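Local coordinates for protein diaminopimelate decarboxylase (Aquifex aeolicus, PDB 2P3E) that probably catalyses the pyridoxal-phosphate-dependent decarboxylation of meso-diaminopimelate to L-lysine, which completes lysine biosynthesis, at residues M387-A392 with E408-I413; I307-G312 with A341-P346; E123-N128 with I236-I241. All blocks are in the same frame, centred on the assembly; numbering follows the deposited sequence.

Contact 1: M387-A392 with E408-I413; sequences MRPRAA and ENYDYI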
loop_
_atom_site.group_PDB
_atom_site.type_symbol
_atom_site.label_atom_id
_atom_site.label_comp_id
_atom_site.label_asym_id
_atom_site.label_seq_id
_atom_site.Cartn_x
_atom_site.Cartn_y
_atom_site.Cartn_z
ATOM N N MET B 387 8.353 8.294 0.393
ATOM C CA MET B 387 8.201 9.481 1.247
ATOM C C MET B 387 7.237 10.495 0.617
ATOM O O MET B 387 7.463 11.704 0.681
ATOM C CB MET B 387 9.576 10.116 1.556
ATOM C CG MET B 387 10.291 9.518 2.751
ATOM S SD MET B 387 9.420 9.820 4.325
ATOM C CE MET B 387 9.552 11.611 4.425
ATOM N N ARG B 388 6.156 9.993 0.021
ATOM C CA ARG B 388 5.171 10.844 -0.612
ATOM C C ARG B 388 3.980 11.075 0.308
ATOM O O ARG B 388 3.284 10.127 0.659
ATOM C CB ARG B 388 4.704 10.240 -1.952
ATOM C CG ARG B 388 5.855 10.059 -2.947
ATOM C CD ARG B 388 5.394 9.896 -4.398
ATOM N NE ARG B 388 5.175 11.207 -5.021
ATOM C CZ ARG B 388 6.109 11.994 -5.587
ATOM N NH1 ARG B 388 7.395 11.634 -5.700
ATOM N NH2 ARG B 388 5.725 13.177 -6.079
ATOM N N PRO B 389 3.747 12.344 0.716
ATOM C CA PRO B 389 2.559 12.618 1.527
ATOM C C PRO B 389 1.298 12.302 0.728
ATOM O O PRO B 389 1.267 12.482 -0.505
ATOM C CB PRO B 389 2.635 14.125 1.794
ATOM C CG PRO B 389 4.074 14.495 1.581
ATOM C CD PRO B 389 4.562 13.549 0.491
ATOM N N ARG B 390 0.281 11.822 1.429
ATOM C CA ARG B 390 -0.975 11.457 0.789
ATOM C C ARG B 390 -1.834 12.680 0.455
ATOM O O ARG B 390 -1.613 13.787 0.966
ATOM C CB ARG B 390 -1.757 10.440 1.628
ATOM C CG ARG B 390 -1.008 9.102 1.790
ATOM C CD ARG B 390 -1.786 8.085 2.609
ATOM N NE ARG B 390 -1.895 8.481 4.023
ATOM C CZ ARG B 390 -2.096 7.631 5.027
ATOM N NH1 ARG B 390 -2.212 6.328 4.777
ATOM N NH2 ARG B 390 -2.185 8.077 6.280
ATOM N N ALA B 391 -2.797 12.450 -0.429
ATOM C CA ALA B 391 -3.595 13.501 -1.044
ATOM C C ALA B 391 -4.539 14.160 -0.053
ATOM O O ALA B 391 -4.964 13.528 0.925
ATOM C CB ALA B 391 -4.411 12.897 -2.183
ATOM N N ALA B 392 -4.906 15.417 -0.344
ATOM C CA ALA B 392 -6.053 16.051 0.325
ATOM C C ALA B 392 -7.335 15.341 -0.151
ATOM O O ALA B 392 -7.361 14.759 -1.241
ATOM C CB ALA B 392 -6.124 17.545 -0.003
ATOM N N GLU B 408 -1.218 15.847 3.719
ATOM C CA GLU B 408 -0.123 15.568 4.642
ATOM C C GLU B 408 1.126 16.328 4.216
ATOM O O GLU B 408 1.237 16.767 3.074
ATOM C CB GLU B 408 0.156 14.058 4.652
ATOM C CG GLU B 408 -1.011 13.250 5.208
ATOM C CD GLU B 408 -0.900 11.763 4.903
ATOM O OE1 GLU B 408 0.131 11.342 4.346
ATOM O OE2 GLU B 408 -1.825 11.020 5.264
ATOM N N ASN B 409 2.057 16.472 5.148
ATOM C CA ASN B 409 3.389 16.952 4.847
ATOM C C ASN B 409 4.415 15.902 5.262
ATOM O O ASN B 409 4.048 14.875 5.820
ATOM C CB ASN B 409 3.630 18.316 5.513
ATOM C CG ASN B 409 3.441 18.282 7.026
ATOM O OD1 ASN B 409 3.561 17.240 7.688
ATOM N ND2 ASN B 409 3.165 19.452 7.587
ATOM N N TYR B 410 5.694 16.137 4.958
ATOM C CA TYR B 410 6.749 15.169 5.288
ATOM C C TYR B 410 6.842 14.868 6.785
ATOM O O TYR B 410 7.088 13.717 7.180
ATOM C CB TYR B 410 8.111 15.661 4.781
ATOM C CG TYR B 410 8.135 16.037 3.314
ATOM C CD1 TYR B 410 7.445 15.276 2.355
ATOM C CD2 TYR B 410 8.882 17.129 2.878
ATOM C CE1 TYR B 410 7.470 15.634 1.003
ATOM C CE2 TYR B 410 8.923 17.484 1.532
ATOM C CZ TYR B 410 8.215 16.723 0.604
ATOM O OH TYR B 410 8.263 17.071 -0.725
ATOM N N ASP B 411 6.661 15.911 7.604
ATOM C CA ASP B 411 6.736 15.757 9.034
ATOM C C ASP B 411 5.747 14.690 9.511
ATOM O O ASP B 411 6.074 13.907 10.392
ATOM C CB ASP B 411 6.444 17.079 9.752
ATOM C CG ASP B 411 7.653 18.055 9.752
ATOM O OD1 ASP B 411 8.786 17.654 9.388
ATOM O OD2 ASP B 411 7.428 19.222 10.144
ATOM N N TYR B 412 4.541 14.685 8.938
ATOM C CA TYR B 412 3.491 13.710 9.325
ATOM C C TYR B 412 3.916 12.253 9.121
ATOM O O TYR B 412 3.679 11.390 9.983
ATOM C CB TYR B 412 2.201 13.984 8.535
ATOM C CG TYR B 412 1.137 12.893 8.696
ATOM C CD1 TYR B 412 0.261 12.911 9.781
ATOM C CD2 TYR B 412 1.029 11.859 7.761
ATOM C CE1 TYR B 412 -0.734 11.914 9.943
ATOM C CE2 TYR B 412 0.058 10.845 7.901
ATOM C CZ TYR B 412 -0.823 10.881 8.980
ATOM O OH TYR B 412 -1.777 9.904 9.126
ATOM N N ILE B 413 4.535 11.986 7.977
ATOM C CA ILE B 413 5.035 10.640 7.638
ATOM C C ILE B 413 5.981 10.102 8.727
ATOM O O ILE B 413 5.855 8.949 9.151
ATOM C CB ILE B 413 5.725 10.601 6.245
ATOM C CG1 ILE B 413 4.770 11.096 5.141
ATOM C CG2 ILE B 413 6.232 9.172 5.907
ATOM C CD1 ILE B 413 5.456 11.301 3.771
#

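Contact 2: I307-G312 with A341-P346; sequences IIVDAG and ADIVGP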
loop_
_atom_site.group_PDB
_atom_site.type_symbol
_atom_site.label_atom_id
_atom_site.label_comp_id
_atom_site.label_asym_id
_atom_site.label_seq_id
_atom_site.Cartn_x
_atom_site.Cartn_y
_atom_site.Cartn_z
ATOM N N ILE B 307 2.441 9.562 -20.363
ATOM C CA ILE B 307 1.916 10.763 -19.733
ATOM C C ILE B 307 2.214 10.581 -18.239
ATOM O O ILE B 307 1.587 9.757 -17.565
ATOM C CB ILE B 307 0.399 10.909 -19.979
ATOM C CG1 ILE B 307 0.110 11.039 -21.494
ATOM C CG2 ILE B 307 -0.187 12.083 -19.189
ATOM C CD1 ILE B 307 -1.368 11.094 -21.859
ATOM N N ILE B 308 3.189 11.340 -17.744
ATOM C CA ILE B 308 3.651 11.193 -16.356
ATOM C C ILE B 308 2.916 12.198 -15.484
ATOM O O ILE B 308 2.954 13.405 -15.757
ATOM C CB ILE B 308 5.193 11.368 -16.250
ATOM C CG1 ILE B 308 5.895 10.349 -17.164
ATOM C CG2 ILE B 308 5.665 11.236 -14.773
ATOM C CD1 ILE B 308 7.378 10.642 -17.462
ATOM N N VAL B 309 2.232 11.694 -14.455
ATOM C CA VAL B 309 1.382 12.521 -13.590
ATOM C C VAL B 309 1.878 12.509 -12.151
ATOM O O VAL B 309 2.832 11.777 -11.841
ATOM C CB VAL B 309 -0.127 12.087 -13.679
ATOM C CG1 VAL B 309 -0.656 12.298 -15.107
ATOM C CG2 VAL B 309 -0.324 10.616 -13.223
ATOM N N ASP B 310 1.239 13.295 -11.275
ATOM C CA ASP B 310 1.734 13.414 -9.892
ATOM C C ASP B 310 1.106 12.424 -8.914
ATOM O O ASP B 310 1.491 12.359 -7.746
ATOM C CB ASP B 310 1.686 14.874 -9.375
ATOM C CG ASP B 310 0.271 15.476 -9.331
ATOM O OD1 ASP B 310 -0.743 14.798 -9.616
ATOM O OD2 ASP B 310 0.181 16.675 -8.983
ATOM N N ALA B 311 0.148 11.643 -9.395
ATOM C CA ALA B 311 -0.479 10.599 -8.590
ATOM C C ALA B 311 0.003 9.259 -9.066
ATOM O O ALA B 311 0.127 9.015 -10.277
ATOM C CB ALA B 311 -2.011 10.661 -8.679
ATOM N N GLY B 312 0.271 8.369 -8.127
ATOM C CA GLY B 312 0.746 7.034 -8.486
ATOM C C GLY B 312 0.126 5.938 -7.651
ATOM O O GLY B 312 -0.931 6.120 -7.010
ATOM N N ALA B 341 -1.674 5.913 -24.774
ATOM C CA ALA B 341 -0.623 6.264 -23.825
ATOM C C ALA B 341 -0.629 5.368 -22.596
ATOM O O ALA B 341 -1.665 4.783 -22.242
ATOM C CB ALA B 341 -0.775 7.733 -23.400
ATOM N N ASP B 342 0.549 5.243 -21.977
ATOM C CA ASP B 342 0.663 4.766 -20.601
ATOM C C ASP B 342 0.585 5.981 -19.683
ATOM O O ASP B 342 1.353 6.940 -19.834
ATOM C CB ASP B 342 1.996 4.063 -20.370
ATOM C CG ASP B 342 2.053 2.669 -20.985
ATOM O OD1 ASP B 342 1.108 2.230 -21.697
ATOM O OD2 ASP B 342 3.061 1.995 -20.709
ATOM N N ILE B 343 -0.337 5.943 -18.725
ATOM C CA ILE B 343 -0.496 7.062 -17.795
ATOM C C ILE B 343 0.134 6.570 -16.510
ATOM O O ILE B 343 -0.371 5.648 -15.871
ATOM C CB ILE B 343 -1.977 7.449 -17.610
ATOM C CG1 ILE B 343 -2.558 7.878 -18.966
ATOM C CG2 ILE B 343 -2.130 8.602 -16.537
ATOM C CD1 ILE B 343 -4.060 7.944 -18.982
ATOM N N VAL B 344 1.272 7.154 -16.167
ATOM C CA VAL B 344 2.124 6.577 -15.127
ATOM C C VAL B 344 2.424 7.624 -14.043
ATOM O O VAL B 344 2.403 8.822 -14.310
ATOM C CB VAL B 344 3.442 6.040 -15.740
ATOM C CG1 VAL B 344 3.148 4.906 -16.762
ATOM C CG2 VAL B 344 4.231 7.173 -16.405
ATOM N N GLY B 345 2.729 7.160 -12.839
ATOM C CA GLY B 345 2.895 8.069 -11.715
ATOM C C GLY B 345 4.338 8.381 -11.388
ATOM O O GLY B 345 5.236 8.053 -12.162
ATOM N N PRO B 346 4.565 9.010 -10.220
ATOM C CA PRO B 346 5.869 9.489 -9.769
ATOM C C PRO B 346 6.735 8.399 -9.099
ATOM O O PRO B 346 7.943 8.587 -8.943
ATOM C CB PRO B 346 5.491 10.571 -8.740
ATOM C CG PRO B 346 4.223 10.070 -8.143
ATOM C CD PRO B 346 3.501 9.306 -9.240
#

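Contact 3: E123-N128 with I236-I241; sequences EILMFN and IKYLDI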
loop_
_atom_site.group_PDB
_atom_site.type_symbol
_atom_site.label_atom_id
_atom_site.label_comp_id
_atom_site.label_asym_id
_atom_site.label_seq_id
_atom_site.Cartn_x
_atom_site.Cartn_y
_atom_site.Cartn_z
ATOM N N GLU B 123 -20.461 -3.878 23.361
ATOM C CA GLU B 123 -21.757 -4.538 23.115
ATOM C C GLU B 123 -22.228 -4.393 21.648
ATOM O O GLU B 123 -23.353 -3.972 21.375
ATOM C CB GLU B 123 -22.824 -4.029 24.106
ATOM C CG GLU B 123 -22.519 -4.359 25.568
ATOM C CD GLU B 123 -22.901 -5.797 25.986
ATOM O OE1 GLU B 123 -23.324 -6.631 25.144
ATOM O OE2 GLU B 123 -22.783 -6.101 27.186
ATOM N N ILE B 124 -21.353 -4.740 20.705
ATOM C CA ILE B 124 -21.703 -4.624 19.278
ATOM C C ILE B 124 -22.830 -5.615 18.966
ATOM O O ILE B 124 -23.065 -6.540 19.753
ATOM C CB ILE B 124 -20.480 -4.839 18.344
ATOM C CG1 ILE B 124 -19.900 -6.247 18.521
ATOM C CG2 ILE B 124 -19.427 -3.740 18.576
ATOM C CD1 ILE B 124 -19.014 -6.699 17.369
ATOM N N LEU B 125 -23.518 -5.418 17.841
ATOM C CA LEU B 125 -24.677 -6.235 17.477
ATOM C C LEU B 125 -24.308 -7.716 17.368
ATOM O O LEU B 125 -24.974 -8.585 17.956
ATOM C CB LEU B 125 -25.316 -5.725 16.176
ATOM C CG LEU B 125 -26.594 -6.420 15.696
ATOM C CD1 LEU B 125 -27.750 -6.317 16.739
ATOM C CD2 LEU B 125 -27.036 -5.842 14.359
ATOM N N MET B 126 -23.216 -7.990 16.654
ATOM C CA MET B 126 -22.878 -9.343 16.294
ATOM C C MET B 126 -21.424 -9.476 15.836
ATOM O O MET B 126 -20.944 -8.660 15.049
ATOM C CB MET B 126 -23.812 -9.758 15.157
ATOM C CG MET B 126 -23.823 -11.203 14.776
ATOM S SD MET B 126 -25.303 -11.481 13.796
ATOM C CE MET B 126 -24.841 -10.976 12.128
ATOM N N PHE B 127 -20.752 -10.513 16.335
ATOM C CA PHE B 127 -19.487 -10.994 15.776
ATOM C C PHE B 127 -19.756 -12.040 14.686
ATOM O O PHE B 127 -20.439 -13.060 14.929
ATOM C CB PHE B 127 -18.625 -11.637 16.861
ATOM C CG PHE B 127 -18.115 -10.672 17.886
ATOM C CD1 PHE B 127 -16.869 -10.066 17.733
ATOM C CD2 PHE B 127 -18.898 -10.341 18.996
ATOM C CE1 PHE B 127 -16.404 -9.152 18.693
ATOM C CE2 PHE B 127 -18.440 -9.432 19.960
ATOM C CZ PHE B 127 -17.195 -8.846 19.809
ATOM N N ASN B 128 -19.242 -11.784 13.487
ATOM C CA ASN B 128 -19.250 -12.782 12.420
ATOM C C ASN B 128 -17.977 -13.605 12.503
ATOM O O ASN B 128 -16.889 -13.167 12.097
ATOM C CB ASN B 128 -19.453 -12.135 11.038
ATOM C CG ASN B 128 -20.819 -11.496 10.904
ATOM O OD1 ASN B 128 -21.820 -12.044 11.385
ATOM N ND2 ASN B 128 -20.877 -10.345 10.252
ATOM N N ILE B 236 -32.364 -17.600 15.622
ATOM C CA ILE B 236 -31.618 -16.820 14.644
ATOM C C ILE B 236 -32.380 -15.533 14.365
ATOM O O ILE B 236 -33.360 -15.518 13.605
ATOM C CB ILE B 236 -31.319 -17.640 13.338
ATOM C CG1 ILE B 236 -30.631 -18.984 13.640
ATOM C CG2 ILE B 236 -30.477 -16.828 12.335
ATOM C CD1 ILE B 236 -29.319 -18.916 14.476
ATOM N N LYS B 237 -31.914 -14.453 14.997
ATOM C CA LYS B 237 -32.528 -13.135 14.867
ATOM C C LYS B 237 -32.085 -12.392 13.603
ATOM O O LYS B 237 -32.853 -11.592 13.064
ATOM C CB LYS B 237 -32.210 -12.284 16.101
ATOM C CG LYS B 237 -32.705 -12.857 17.416
ATOM C CD LYS B 237 -32.112 -12.049 18.584
ATOM C CE LYS B 237 -32.509 -12.626 19.949
ATOM N NZ LYS B 237 -33.982 -12.569 20.172
ATOM N N TYR B 238 -30.856 -12.673 13.132
ATOM C CA TYR B 238 -30.239 -11.929 12.006
ATOM C C TYR B 238 -29.682 -12.827 10.903
ATOM O O TYR B 238 -29.050 -13.841 11.168
ATOM C CB TYR B 238 -29.112 -10.994 12.487
ATOM C CG TYR B 238 -29.541 -10.146 13.655
ATOM C CD1 TYR B 238 -30.354 -9.018 13.471
ATOM C CD2 TYR B 238 -29.159 -10.481 14.940
ATOM C CE1 TYR B 238 -30.778 -8.243 14.564
ATOM C CE2 TYR B 238 -29.564 -9.718 16.030
ATOM C CZ TYR B 238 -30.383 -8.618 15.832
ATOM O OH TYR B 238 -30.779 -7.890 16.939
ATOM N N LEU B 239 -29.935 -12.425 9.671
ATOM C CA LEU B 239 -29.322 -13.039 8.507
ATOM C C LEU B 239 -28.571 -11.942 7.785
ATOM O O LEU B 239 -29.167 -11.072 7.148
ATOM C CB LEU B 239 -30.365 -13.658 7.583
ATOM C CG LEU B 239 -31.180 -14.822 8.159
ATOM C CD1 LEU B 239 -32.158 -15.331 7.099
ATOM C CD2 LEU B 239 -30.282 -15.953 8.684
ATOM N N ASP B 240 -27.255 -11.982 7.935
ATOM C CA ASP B 240 -26.366 -11.005 7.337
ATOM C C ASP B 240 -25.858 -11.598 6.010
ATOM O O ASP B 240 -25.028 -12.505 6.006
ATOM C CB ASP B 240 -25.216 -10.707 8.325
ATOM C CG ASP B 240 -24.278 -9.617 7.840
ATOM O OD1 ASP B 240 -24.222 -9.345 6.621
ATOM O OD2 ASP B 240 -23.574 -9.046 8.700
ATOM N N ILE B 241 -26.356 -11.068 4.894
ATOM C CA ILE B 241 -26.078 -11.666 3.598
ATOM C C ILE B 241 -24.931 -10.969 2.856
ATOM O O ILE B 241 -24.688 -11.236 1.686
ATOM C CB ILE B 241 -27.356 -11.818 2.743
ATOM C CG1 ILE B 241 -28.036 -10.464 2.514
ATOM C CG2 ILE B 241 -28.339 -12.754 3.450
ATOM C CD1 ILE B 241 -29.141 -10.498 1.432
#

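Contact 1: M387-A392 with E408-I413
Arg390 and Glu408 make the polar half of this contact. Arg390 NE donates to Glu408 OE2 at 2.8 Å and NH2 reaches the same oxygen at 3.1 Å, so one carboxylate oxygen takes two donors. Both bonds run in the guanidinium plane and meet OE2 on its syn side, although the guanidinium and carboxylate planes are turned 57° apart. The other oxygen, OE1, is met from above the carboxylate plane by Arg390 N (3.0 Å). Glu408 has further partners in His384, which binds OE1, and Arg405, a salt bridge to OE2. Arg390 NH1 hydrogen-bonds with Ser382 O and with His384 ND1 of the second subunit. An alanine here would probably cost Glu408 OE2 both guanidinium donors and break the link to His384 of the second subunit.

The apolar half rests on Pro389 and Met387. Pro389 CG lies obliquely against the Tyr410 ring, 3.5 Å from CD1, while its CB sits 3.3 Å from Glu408 O. The bend at chi2 (-66°) brings Met387 SD to 3.6 Å from Ile413 CG2. Ile413 CD1 packs against the loop backbone, 3.7 Å from Pro389 N.

Within 408-413, Asn409 is the N-cap of helix 410-414, its OD1 accepting from Tyr412 N. Tyr412 OH hydrogen-bonds with the backbone O of Tyr412 of the second subunit, and the two rings stack. The arrangement is thus a buried arginine–glutamate pair at the dimer interface, joining the loop before strand 392-397 to the start of a C-terminal helix.

Contact 2: I307-G312 with A341-P346
Ile307 and Ile308 pair with Ile343 and Val344 as neighbouring parallel beta strands, in the mixed sheet that includes strands 36-40, 289-301 and 392-397, apart from the parallel barrel. The short strand axes are 4.8 Å apart and 13° from parallel. Three backbone bonds hold the pair: Ile307 N to Asp342 O, Val344 N to Ile307 O, and Val309 N to Val344 O at 2.9 Å. CA-H...O contacts from Ile343 to Ile307 O and from Ile308 to Val344 O fill in between them.

Side chains pack on both faces. On one, Ile308 CG1 meets Val344 CG2 at 3.7 Å. On the other, Ile307 CD1 rests on Ala341 CB, also at 3.7 Å, beside Ile343. A chi1 of -63° puts Val309 CG1 anti to the carbonyl carbon and leaves CG2 between the backbone N and the carbonyl carbon, 3.4 Å from Val344 O.

Beyond the strands the two segments draw together at two glycines: Gly312 CA and Gly345 CA are 4.0 Å apart, and a CB on either would clash with the opposite segment. Pro346 closes this end, with CD 3.5 Å from Ala311 C. Ala311 O is buried here without a polar partner. Lys175 of the second subunit donates to Gly345 O.

Asp310 OD2 hydrogen-bonds with Thr34 OG1, and OD1 with Thr293 OG1 and Gln294 N. Strand 289-301 borders 304-309 on its other side, while strand 358-361 flanks 338-344 and sets Ile360 against Ile307 and Ile343.

Contact 3: E123-N128 with I236-I241
Leu125, Met126 and Asn128 face Tyr238 and Asp240 across the inside of the alpha/beta (TIM) barrel that forms the pyridoxal-binding domain. Strands 126-128 and 238-240 are not sheet neighbours: their short axes approach to 10.4 Å at -42°, and side chains bridge the gap.

Toward one end, Leu125 places CG over a face of the Tyr238 ring, with CG anti to its own backbone N (chi1 -176°). Its CD1 lies by the phenol end, 3.4 Å from Tyr238 OH and 3.6 Å from Tyr238 CZ. The Met126 and Tyr238 side chains slide past each other in opposite directions, bringing SD to 4.1 Å from Tyr238 CB. The sulfur is also 5.2 Å from the ring centroid, an oblique Met-aromatic contact. The bend at chi3 (83°) then carries Met126 CE to 3.8 Å from Asp240 CB, so this one thioether touches both Tyr238 and Asp240.

At the other end the contact turns polar. Asn128 ND2 gives a weak hydrogen bond to Asp240 OD2 at 3.4 Å, the two side chains crossing at about a right angle. Asp240 OD1 accepts from Gly242 N. OD2 also lies close to Glu279 OE2; Glu279 probably binds pyridoxal 5'-phosphate, so this end of the barrel interior probably borders the cofactor site.

Strand 126-129 runs between strands 104-106 and 149-156, and strand 238-240 between 196-202 and 275-278. From these neighbours Val105 packs against Met126 and Asp240, Val199 against Met126, and Ile277 against Leu125 and Asp240.

In the fold
Along the chain the contacts follow one another in series: contact 3, then contact 2, then contact 1. Contact 3 lies in the parallel barrel that probably carries the cofactor, on the opposite side of the chain's centre from the others; its centre is about 38 Å from that of contact 1 and 44 Å from that of contact 2. Contacts 1 and 2 share the mixed sheet, contact 2 through strands 304-309 and 338-344, contact 1 through the loop entering strand 392-397. Their centres are about 19 Å apart, yet they touch where Arg388 NE packs 3.5 Å from Pro346 CG. Both also meet the second subunit, linking this domain to the homodimer interface.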